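Local coordinates for protein probable DNA endonuclease SmrA (Escherichia coli, PDB 3QD7) that binds DNA and has DNA endonuclease activity, the chain described here being the part that carries its Smr domain, at residues 7-12 and 63-68; 13-18 and 97-102; 34-39 and 110-115; 51-56 and 80-85. One frame throughout, in Å; residues are numbered along the deposited sequence.

In the fold
From the N terminus, the chain runs through an irregular arm whose residues 7-12 pack on helix 57-73 (contact 1) and whose residues 13-18 pack on helix 92-105 (contact 2). Contact 3 then closes the loop from 34-39, at the short helix 37-40, to strand 110-115. Contact 4 joins the end of strand 49-51 to the end of its parallel neighbour 78-82, and is nested within the loops closed by contacts 2 and 3. Contact 1 crosses all the others, and contacts 2 and 3 cross each other. Contacts 1 and 2 thus fasten the arm to two helices, whereas contacts 3 and 4 both reach the five-stranded sheet.

Contact 1. Residues 7-12 and 63-68; sequences DNFLTT and MVFSFI
Asn8 and Phe65 mark the closest approach of the irregular segment 7-12 to helix 57-73, their CA atoms lying 6.5 Å apart. Phe65 carries most of the contact: with CG anti to the backbone N (chi1 179°), its ring projects from the helix into the bend of the N-terminal arm. Asn8 lies over one face of this ring. Its CA sits above the ring centre in a CH-pi contact, 3.6 Å from the centroid, and on the same face the carboxamide stacks nearly flat, its plane turned 20° from that of the ring. Here Asn8 ND2 comes within 3.2 Å of Phe65 CB. Phe9 meets the same ring differently. The edge of Phe65 points at a face of Phe9 in a T-shaped stack with planes at 88°, Phe65 CE2 standing 3.8 Å from Phe9 CE1, toward the rim. Phe107 forms a second edge-to-face pair with Phe9. Leu10 CD1 packs 3.9 Å from Phe65 CB and also touches Val64 CG1. The amide is fixed from both ends: Asn8 OD1 accepts from Leu10 N at 3.1 Å, closing an Asx turn, while ND2 bonds to Gln5 OE1 and to Arg61 O, one turn earlier on the helix. No hydrogen bond passes directly between the two segments. The chemistry is therefore divided: dispersion and CH-pi contacts seat the aromatic ring, and the polar groups of Asn8 find their hydrogen bonds outside the ring, which lets a carboxamide lie flat against an aromatic surface.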
# COMPACT_ATOMS: atom_id res chain seq x y z
N ASP A 7 -10.34 11.09 11.84
CA ASP A 7 -10.72 9.66 11.64
C ASP A 7 -9.57 8.73 11.20
O ASP A 7 -9.77 7.52 11.07
CB ASP A 7 -11.84 9.55 10.61
CG ASP A 7 -13.10 10.25 11.03
OD1 ASP A 7 -13.54 10.07 12.19
OD2 ASP A 7 -13.65 10.99 10.21
N ASN A 8 -8.40 9.32 10.97
CA ASN A 8 -7.22 8.59 10.50
C ASN A 8 -6.67 7.66 11.56
O ASN A 8 -5.90 8.06 12.43
CB ASN A 8 -6.12 9.56 10.01
CG ASN A 8 -5.06 8.86 9.15
OD1 ASN A 8 -4.75 7.69 9.38
ND2 ASN A 8 -4.50 9.58 8.17
N PHE A 9 -7.06 6.40 11.45
CA PHE A 9 -6.68 5.36 12.42
C PHE A 9 -5.31 4.72 12.16
O PHE A 9 -4.87 3.87 12.94
CB PHE A 9 -7.76 4.27 12.49
CG PHE A 9 -8.20 3.75 11.14
CD1 PHE A 9 -9.47 4.05 10.67
CD2 PHE A 9 -7.35 2.93 10.36
CE1 PHE A 9 -9.90 3.57 9.42
CE2 PHE A 9 -7.76 2.43 9.12
CZ PHE A 9 -9.05 2.77 8.63
N LEU A 10 -4.64 5.12 11.09
CA LEU A 10 -3.30 4.60 10.80
C LEU A 10 -2.30 4.92 11.94
O LEU A 10 -2.23 6.06 12.41
CB LEU A 10 -2.80 5.13 9.45
CG LEU A 10 -3.73 4.83 8.25
CD1 LEU A 10 -3.07 5.15 6.95
CD2 LEU A 10 -4.16 3.37 8.23
N THR A 11 -1.54 3.92 12.36
CA THR A 11 -0.72 4.06 13.57
C THR A 11 0.75 4.20 13.23
O THR A 11 1.22 3.72 12.19
CB THR A 11 -0.91 2.85 14.57
OG1 THR A 11 -0.43 1.64 13.96
CG2 THR A 11 -2.38 2.68 15.02
N THR A 12 1.48 4.89 14.10
CA THR A 12 2.92 5.00 13.96
C THR A 12 3.52 4.42 15.23
O THR A 12 2.80 4.01 16.14
CB THR A 12 3.37 6.46 13.78
OG1 THR A 12 2.98 7.22 14.93
CG2 THR A 12 2.75 7.09 12.56
N MET A 63 -2.05 10.87 3.09
CA MET A 63 -2.33 10.51 1.69
C MET A 63 -2.85 9.07 1.53
O MET A 63 -3.81 8.82 0.82
CB MET A 63 -1.06 10.70 0.84
CG MET A 63 -0.61 12.16 0.72
SD MET A 63 1.07 12.31 0.07
CE MET A 63 0.75 12.15 -1.68
N VAL A 64 -2.23 8.13 2.21
CA VAL A 64 -2.64 6.72 2.11
C VAL A 64 -4.07 6.56 2.64
O VAL A 64 -4.92 5.92 2.02
CB VAL A 64 -1.61 5.79 2.89
CG1 VAL A 64 -2.13 4.37 3.07
CG2 VAL A 64 -0.23 5.81 2.17
N PHE A 65 -4.33 7.17 3.79
CA PHE A 65 -5.65 7.10 4.39
C PHE A 65 -6.67 7.70 3.45
O PHE A 65 -7.67 7.06 3.12
CB PHE A 65 -5.64 7.84 5.72
CG PHE A 65 -6.96 7.85 6.41
CD1 PHE A 65 -7.70 9.03 6.50
CD2 PHE A 65 -7.47 6.69 6.98
CE1 PHE A 65 -8.93 9.05 7.16
CE2 PHE A 65 -8.71 6.70 7.65
CZ PHE A 65 -9.43 7.89 7.72
N SER A 66 -6.41 8.92 3.00
CA SER A 66 -7.32 9.61 2.10
C SER A 66 -7.49 8.86 0.75
O SER A 66 -8.60 8.75 0.22
CB SER A 66 -6.80 11.03 1.88
OG SER A 66 -7.71 11.77 1.10
N PHE A 67 -6.38 8.35 0.21
CA PHE A 67 -6.40 7.64 -1.08
C PHE A 67 -7.20 6.34 -0.97
O PHE A 67 -8.04 6.04 -1.82
CB PHE A 67 -4.96 7.35 -1.54
CG PHE A 67 -4.87 6.50 -2.78
CD1 PHE A 67 -5.15 7.04 -4.05
CD2 PHE A 67 -4.48 5.15 -2.69
CE1 PHE A 67 -5.04 6.25 -5.22
CE2 PHE A 67 -4.36 4.36 -3.85
CZ PHE A 67 -4.65 4.91 -5.11
N ILE A 68 -6.95 5.57 0.07
CA ILE A 68 -7.70 4.32 0.21
C ILE A 68 -9.21 4.57 0.43
O ILE A 68 -10.06 3.90 -0.19
CB ILE A 68 -7.12 3.42 1.33
CG1 ILE A 68 -5.67 3.04 0.98
CG2 ILE A 68 -8.02 2.14 1.52
CD1 ILE A 68 -5.54 2.12 -0.23

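Contact 2. Residues 13-18 and 97-102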
# COMPACT_ATOMS: atom_id res chain seq x y z
N GLY A 13 4.84 4.38 15.29
CA GLY A 13 5.49 4.04 16.54
C GLY A 13 5.72 2.56 16.62
O GLY A 13 4.85 1.76 16.25
N PHE A 14 6.90 2.19 17.11
CA PHE A 14 7.33 0.79 17.12
C PHE A 14 7.23 0.22 15.70
O PHE A 14 6.81 -0.93 15.49
CB PHE A 14 6.56 -0.04 18.16
CG PHE A 14 6.72 0.47 19.58
CD1 PHE A 14 7.70 -0.07 20.41
CD2 PHE A 14 5.93 1.50 20.06
CE1 PHE A 14 7.87 0.40 21.70
CE2 PHE A 14 6.09 1.98 21.36
CZ PHE A 14 7.05 1.43 22.18
N LEU A 15 7.61 1.06 14.74
CA LEU A 15 7.73 0.65 13.36
C LEU A 15 8.58 -0.61 13.32
O LEU A 15 9.67 -0.66 13.89
CB LEU A 15 8.36 1.73 12.46
CG LEU A 15 8.46 1.34 10.97
CD1 LEU A 15 7.12 0.88 10.43
CD2 LEU A 15 9.02 2.48 10.14
N ASP A 16 8.00 -1.63 12.70
CA ASP A 16 8.68 -2.85 12.36
C ASP A 16 9.29 -2.67 10.95
O ASP A 16 8.60 -2.83 9.94
CB ASP A 16 7.70 -4.05 12.43
CG ASP A 16 6.20 -3.64 12.30
OD1 ASP A 16 5.80 -2.51 12.70
OD2 ASP A 16 5.39 -4.48 11.80
N ILE A 17 10.57 -2.30 10.91
CA ILE A 17 11.27 -1.99 9.66
C ILE A 17 11.46 -3.25 8.85
O ILE A 17 11.93 -4.26 9.39
CB ILE A 17 12.61 -1.27 9.90
CG1 ILE A 17 12.32 0.10 10.52
CG2 ILE A 17 13.40 -1.09 8.60
CD1 ILE A 17 13.53 0.76 11.19
N ILE A 18 11.07 -3.20 7.58
CA ILE A 18 11.21 -4.37 6.71
C ILE A 18 12.56 -4.35 5.97
O ILE A 18 12.90 -3.37 5.29
CB ILE A 18 10.02 -4.54 5.74
CG1 ILE A 18 8.70 -4.55 6.51
CG2 ILE A 18 10.15 -5.84 4.89
CD1 ILE A 18 7.55 -4.22 5.64
N ARG A 97 7.99 2.49 2.93
CA ARG A 97 7.56 1.15 2.55
C ARG A 97 7.08 0.37 3.78
O ARG A 97 6.07 -0.33 3.73
CB ARG A 97 8.71 0.40 1.85
CG ARG A 97 8.27 -0.92 1.17
CD ARG A 97 9.41 -1.64 0.46
NE ARG A 97 10.39 -2.17 1.41
CZ ARG A 97 10.71 -3.46 1.53
NH1 ARG A 97 10.15 -4.39 0.75
NH2 ARG A 97 11.61 -3.81 2.45
N SER A 98 7.83 0.49 4.88
CA SER A 98 7.51 -0.26 6.11
C SER A 98 6.22 0.22 6.77
O SER A 98 5.42 -0.60 7.23
CB SER A 98 8.66 -0.26 7.12
OG SER A 98 9.75 -0.98 6.61
N TYR A 99 6.01 1.54 6.76
CA TYR A 99 4.76 2.11 7.25
C TYR A 99 3.60 1.70 6.37
O TYR A 99 2.52 1.38 6.89
CB TYR A 99 4.84 3.63 7.34
CG TYR A 99 5.33 4.12 8.69
CD1 TYR A 99 4.66 3.77 9.87
CD2 TYR A 99 6.47 4.93 8.78
CE1 TYR A 99 5.11 4.22 11.11
CE2 TYR A 99 6.94 5.39 10.03
CZ TYR A 99 6.24 5.02 11.19
OH TYR A 99 6.68 5.45 12.40
N VAL A 100 3.82 1.71 5.04
CA VAL A 100 2.73 1.35 4.12
C VAL A 100 2.33 -0.12 4.36
O VAL A 100 1.15 -0.47 4.38
CB VAL A 100 3.10 1.60 2.61
CG1 VAL A 100 2.09 0.92 1.68
CG2 VAL A 100 3.22 3.12 2.29
N ALA A 101 3.32 -0.98 4.60
CA ALA A 101 3.05 -2.38 4.93
C ALA A 101 2.10 -2.54 6.13
O ALA A 101 1.20 -3.36 6.11
CB ALA A 101 4.35 -3.13 5.20
N ARG A 102 2.33 -1.76 7.19
CA ARG A 102 1.48 -1.81 8.36
C ARG A 102 0.13 -1.17 8.09
O ARG A 102 -0.91 -1.74 8.42
CB ARG A 102 2.15 -1.07 9.52
CG ARG A 102 1.20 -0.74 10.65
CD ARG A 102 1.81 0.27 11.57
NE ARG A 102 2.80 -0.36 12.44
CZ ARG A 102 3.30 0.21 13.52
NH1 ARG A 102 2.91 1.43 13.87
NH2 ARG A 102 4.19 -0.45 14.25
O HOH W 1 6.01 -2.40 9.14
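Ile18 and Ser98 lie at the tight end of this contact, in which a loop ahead of the first strand runs across helix 92-105 of the alpha/beta/alpha Smr fold. Ser98 OG sits beside its own backbone N (chi1 -67°) and receives the Ile18 N-H at 2.8 Å, almost straight at 172°; the same hydroxyl also bonds to Asn94 O on the preceding turn. Just beyond, Ile18 CD1 presses on Ala101 CB at 3.4 Å, closer than carbons usually pack. Leu15 packs alongside: its CD2 lies over one face of the Tyr99 ring, offset toward the rim, and its CD1 rests against Ser98 CB. At the end of Arg97, NH1 bonds to Gln22 O, and NH2 bonds to Pro19 O and more weakly to Ile18 O. The side nearer solvent, around the exposed Asp16 and Phe14, is held by polar groups. There Arg102 grips a single atom end-on, NH1 and NH2 each 3.1 Å from Gly13 O, which lies in the guanidinium plane and is approached from one face of its carbonyl. NH2 also forms a salt bridge with Asp16 OD1 at 3.0 Å. A methionine in place of Arg102 would probably leave Gly13 O without its two donors and the Asp16 carboxylate without its opposite charge, the Gly13 end of the loop being less firmly held. Gly13 itself has backbone angles that call for glycine. Between the two regions one water bridges the backbones, donating to Asp16 O and to Ser98 O, 2.7 Å from each.

Contact 3. Residues 34-39 and 110-115; sequences GVLDKL and VQAYCT
The carboxamide of Gln111 is the flat group that meets the other segment, with Val35 CG1 3.8 Å from Gln111 CD and Lys38 arriving at its nitrogen. Lys38 NZ stands 2.7 Å from Gln111 NE2 as modelled; both are donors, so this is no hydrogen bond and the distance is doubtful, and the ammonium is instead bonded to Leu130 O and Arg77 O. Tyr113 leaves the strand on the opposite side, where its ring meets that of Phe26. Gln111 and Ala112 point toward segment 34-39 in succession, consistent with the helical psi of Gln111 (-38°) within the strand. Ala112 CB receives Leu36 CD1 at 3.7 Å and Leu39 CD1 at 4.0 Å, and the latter methyl also touches Cys114 SG at 3.8 Å. An alanine in place of Gln111 would keep CB near Val35 CG1 but remove the carboxamide, and would probably open a gap beside that methyl. Leu39 and Lys38 also lie on Ala129, so the short helix 37-40 spans strands 110-115 and 125-130, while Leu36 reaches Arg27 of strand 25-27; Tyr113, from the other side of the sheet, packs against helix 92-105.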
# COMPACT_ATOMS: atom_id res chain seq x y z
N GLY A 34 -10.16 -16.71 -6.30
CA GLY A 34 -9.59 -15.82 -7.34
C GLY A 34 -8.86 -14.53 -6.95
O GLY A 34 -8.23 -13.89 -7.81
N VAL A 35 -8.93 -14.15 -5.67
CA VAL A 35 -8.53 -12.81 -5.20
C VAL A 35 -7.09 -12.39 -5.58
O VAL A 35 -6.84 -11.25 -5.96
CB VAL A 35 -8.81 -12.62 -3.66
CG1 VAL A 35 -8.29 -11.26 -3.15
CG2 VAL A 35 -10.32 -12.75 -3.36
N LEU A 36 -6.17 -13.35 -5.52
CA LEU A 36 -4.76 -13.09 -5.68
C LEU A 36 -4.32 -12.82 -7.13
O LEU A 36 -3.35 -12.08 -7.38
CB LEU A 36 -3.97 -14.21 -5.01
CG LEU A 36 -4.15 -14.24 -3.48
CD1 LEU A 36 -3.81 -12.88 -2.86
CD2 LEU A 36 -5.56 -14.70 -2.99
N ASP A 37 -5.04 -13.41 -8.08
CA ASP A 37 -4.87 -13.11 -9.50
C ASP A 37 -5.27 -11.68 -9.81
O ASP A 37 -4.79 -11.07 -10.76
CB ASP A 37 -5.67 -14.08 -10.37
CG ASP A 37 -4.78 -15.02 -11.18
OD1 ASP A 37 -3.72 -15.44 -10.66
OD2 ASP A 37 -5.15 -15.33 -12.33
N LYS A 38 -6.18 -11.16 -8.99
CA LYS A 38 -6.55 -9.74 -9.01
C LYS A 38 -5.33 -8.85 -8.84
O LYS A 38 -5.27 -7.76 -9.41
CB LYS A 38 -7.58 -9.47 -7.89
CG LYS A 38 -8.44 -8.25 -8.09
CD LYS A 38 -9.59 -8.24 -7.10
CE LYS A 38 -9.16 -7.73 -5.76
NZ LYS A 38 -10.27 -7.13 -4.97
N LEU A 39 -4.34 -9.32 -8.08
CA LEU A 39 -3.12 -8.57 -7.83
C LEU A 39 -2.23 -8.55 -9.05
O LEU A 39 -1.65 -7.51 -9.37
CB LEU A 39 -2.33 -9.15 -6.66
CG LEU A 39 -2.82 -8.99 -5.21
CD1 LEU A 39 -1.89 -9.70 -4.22
CD2 LEU A 39 -2.93 -7.54 -4.87
N VAL A 110 -8.86 -4.07 2.88
CA VAL A 110 -7.66 -4.53 2.21
C VAL A 110 -7.58 -6.06 2.35
O VAL A 110 -7.51 -6.59 3.46
CB VAL A 110 -6.39 -3.83 2.80
CG1 VAL A 110 -5.09 -4.61 2.48
CG2 VAL A 110 -6.29 -2.42 2.29
N GLN A 111 -7.60 -6.76 1.22
CA GLN A 111 -7.56 -8.24 1.21
C GLN A 111 -6.14 -8.79 1.16
O GLN A 111 -5.84 -9.82 1.75
CB GLN A 111 -8.35 -8.80 0.02
CG GLN A 111 -9.81 -8.38 -0.07
CD GLN A 111 -10.38 -8.53 -1.48
OE1 GLN A 111 -11.43 -9.15 -1.69
NE2 GLN A 111 -9.68 -7.97 -2.45
N ALA A 112 -5.27 -8.11 0.41
CA ALA A 112 -3.94 -8.58 0.17
C ALA A 112 -3.10 -7.46 -0.43
O ALA A 112 -3.63 -6.50 -0.96
CB ALA A 112 -3.98 -9.79 -0.82
N TYR A 113 -1.78 -7.61 -0.37
CA TYR A 113 -0.88 -6.82 -1.16
C TYR A 113 0.38 -7.63 -1.47
O TYR A 113 0.63 -8.68 -0.86
CB TYR A 113 -0.54 -5.45 -0.51
CG TYR A 113 0.09 -5.49 0.88
CD1 TYR A 113 1.40 -5.84 1.05
CD2 TYR A 113 -0.65 -5.13 2.01
CE1 TYR A 113 1.97 -5.87 2.30
CE2 TYR A 113 -0.07 -5.15 3.28
CZ TYR A 113 1.24 -5.52 3.41
OH TYR A 113 1.82 -5.55 4.65
N CYS A 114 1.14 -7.14 -2.45
CA CYS A 114 2.44 -7.74 -2.81
C CYS A 114 3.28 -6.77 -3.64
O CYS A 114 2.76 -5.81 -4.20
CB CYS A 114 2.25 -9.05 -3.56
SG CYS A 114 1.62 -8.79 -5.23
N THR A 115 4.58 -7.04 -3.72
CA THR A 115 5.49 -6.18 -4.48
C THR A 115 5.01 -6.15 -5.95
O THR A 115 4.54 -7.16 -6.46
CB THR A 115 6.96 -6.65 -4.28
OG1 THR A 115 7.29 -6.58 -2.88
CG2 THR A 115 7.92 -5.77 -5.00

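Contact 4. Residues 51-56 and 80-85; sequences NLLRQP and LIIHGK
Leu52 and Ile82 are joined by the one hydrogen bond of this contact, Leu52 N to Ile82 O at 2.9 Å, the donor lying nearly on the carbonyl axis. The Leu52 side chain is bent into an unusual shape, with neither chi1 (-96°) nor chi2 (25°) near a staggered value. In this conformation its CD2 reaches Ile81 CG2 at 3.5 Å, while Leu52 CB sits 3.1 Å from Ile82 O. Val100 of helix 92-105 and Val64 of helix 57-73 also touch Leu52, so this leucine is wedged between helices and sheet. Ile82 emerges on the other face of the sheet, alongside Asn51, its CD1 reaching Asn51 CB at 4.1 Å. Asn51 and Ile82 form a parallel bridge, and strands 49-51 and 78-82 are the two arms of a beta-alpha-beta crossover whose helix is 57-73. The chain leaves strand 49-51 through a type II turn from Leu52 to Gln55, with Pro56 at the helix N-cap. Leu53 has CG anti to its carbonyl carbon (chi1 -61°), and its CD2 lies 3.5 Å from Gly84 CA. A CB on Gly84 would collide with that methyl, and the backbone angles of Gly84 themselves require glycine. His83 and Gly84 open the HGxG sequence motif of Smr domains. The CB of His83 points away from segment 51-56, and its imidazole NE2 bonds to Ser123 O.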
# COMPACT_ATOMS: atom_id res chain seq x y z
N ASN A 51 1.25 8.16 -5.56
CA ASN A 51 2.66 8.49 -5.60
C ASN A 51 3.19 9.19 -4.33
O ASN A 51 2.90 10.37 -4.07
CB ASN A 51 2.93 9.30 -6.89
CG ASN A 51 4.38 9.76 -7.03
OD1 ASN A 51 4.71 10.46 -7.98
ND2 ASN A 51 5.22 9.37 -6.11
N LEU A 52 3.99 8.45 -3.54
CA LEU A 52 4.48 8.88 -2.22
C LEU A 52 5.95 9.31 -2.24
O LEU A 52 6.55 9.55 -1.18
CB LEU A 52 4.38 7.72 -1.25
CG LEU A 52 3.19 7.56 -0.31
CD1 LEU A 52 1.96 8.23 -0.83
CD2 LEU A 52 2.96 6.08 0.02
N LEU A 53 6.53 9.35 -3.44
CA LEU A 53 7.95 9.69 -3.57
C LEU A 53 8.22 11.06 -2.96
O LEU A 53 7.47 12.02 -3.19
CB LEU A 53 8.40 9.65 -5.03
CG LEU A 53 8.27 8.29 -5.69
CD1 LEU A 53 8.45 8.46 -7.19
CD2 LEU A 53 9.28 7.27 -5.15
N ARG A 54 9.28 11.08 -2.15
CA ARG A 54 9.80 12.27 -1.44
C ARG A 54 8.78 13.00 -0.56
O ARG A 54 8.87 14.22 -0.34
CB ARG A 54 10.65 13.18 -2.35
CG ARG A 54 9.95 13.94 -3.45
CD ARG A 54 10.96 14.40 -4.51
NE ARG A 54 11.54 13.27 -5.25
CZ ARG A 54 11.16 12.89 -6.47
NH1 ARG A 54 10.20 13.55 -7.12
NH2 ARG A 54 11.74 11.83 -7.04
N GLN A 55 7.83 12.23 -0.04
CA GLN A 55 6.87 12.73 0.95
C GLN A 55 7.31 12.34 2.34
O GLN A 55 7.63 11.15 2.59
CB GLN A 55 5.46 12.20 0.70
CG GLN A 55 4.90 12.51 -0.69
CD GLN A 55 4.48 13.96 -0.86
OE1 GLN A 55 4.48 14.75 0.09
NE2 GLN A 55 4.12 14.32 -2.09
N PRO A 56 7.30 13.31 3.27
CA PRO A 56 7.55 13.01 4.69
C PRO A 56 6.57 11.95 5.23
O PRO A 56 5.51 11.73 4.64
CB PRO A 56 7.35 14.37 5.38
CG PRO A 56 6.58 15.22 4.40
CD PRO A 56 6.93 14.72 3.04
N LEU A 80 -2.36 0.77 -6.79
CA LEU A 80 -0.91 0.75 -6.77
C LEU A 80 -0.39 1.81 -5.82
O LEU A 80 -0.74 2.99 -5.93
CB LEU A 80 -0.37 1.04 -8.19
CG LEU A 80 1.15 1.08 -8.36
CD1 LEU A 80 1.73 -0.31 -8.10
CD2 LEU A 80 1.45 1.50 -9.78
N ILE A 81 0.49 1.42 -4.90
CA ILE A 81 1.15 2.44 -4.09
C ILE A 81 2.65 2.49 -4.37
O ILE A 81 3.33 1.48 -4.26
CB ILE A 81 0.88 2.25 -2.58
CG1 ILE A 81 -0.63 2.16 -2.28
CG2 ILE A 81 1.55 3.39 -1.78
CD1 ILE A 81 -0.89 1.81 -0.82
N ILE A 82 3.14 3.69 -4.68
CA ILE A 82 4.52 3.92 -5.05
C ILE A 82 5.28 4.55 -3.90
O ILE A 82 5.10 5.75 -3.59
CB ILE A 82 4.64 4.85 -6.30
CG1 ILE A 82 3.63 4.40 -7.38
CG2 ILE A 82 6.09 4.88 -6.83
CD1 ILE A 82 3.25 5.46 -8.42
N HIS A 83 6.12 3.76 -3.25
CA HIS A 83 6.93 4.26 -2.12
C HIS A 83 8.38 4.56 -2.48
O HIS A 83 9.02 5.39 -1.83
CB HIS A 83 6.87 3.27 -0.96
CG HIS A 83 7.16 1.87 -1.37
ND1 HIS A 83 6.19 0.90 -1.41
CD2 HIS A 83 8.31 1.29 -1.78
CE1 HIS A 83 6.73 -0.23 -1.83
NE2 HIS A 83 8.01 -0.02 -2.07
N GLY A 84 8.90 3.90 -3.52
CA GLY A 84 10.29 4.10 -3.93
C GLY A 84 11.21 2.99 -3.46
O GLY A 84 10.83 2.17 -2.63
N LYS A 85 12.43 2.97 -4.01
CA LYS A 85 13.44 1.97 -3.64
C LYS A 85 14.51 2.65 -2.78
O LYS A 85 14.94 3.75 -3.07
CB LYS A 85 14.08 1.33 -4.88
CG LYS A 85 13.11 0.85 -5.96
CD LYS A 85 13.84 0.27 -7.18
CE LYS A 85 12.87 -0.20 -8.28
NZ LYS A 85 13.61 -1.03 -9.33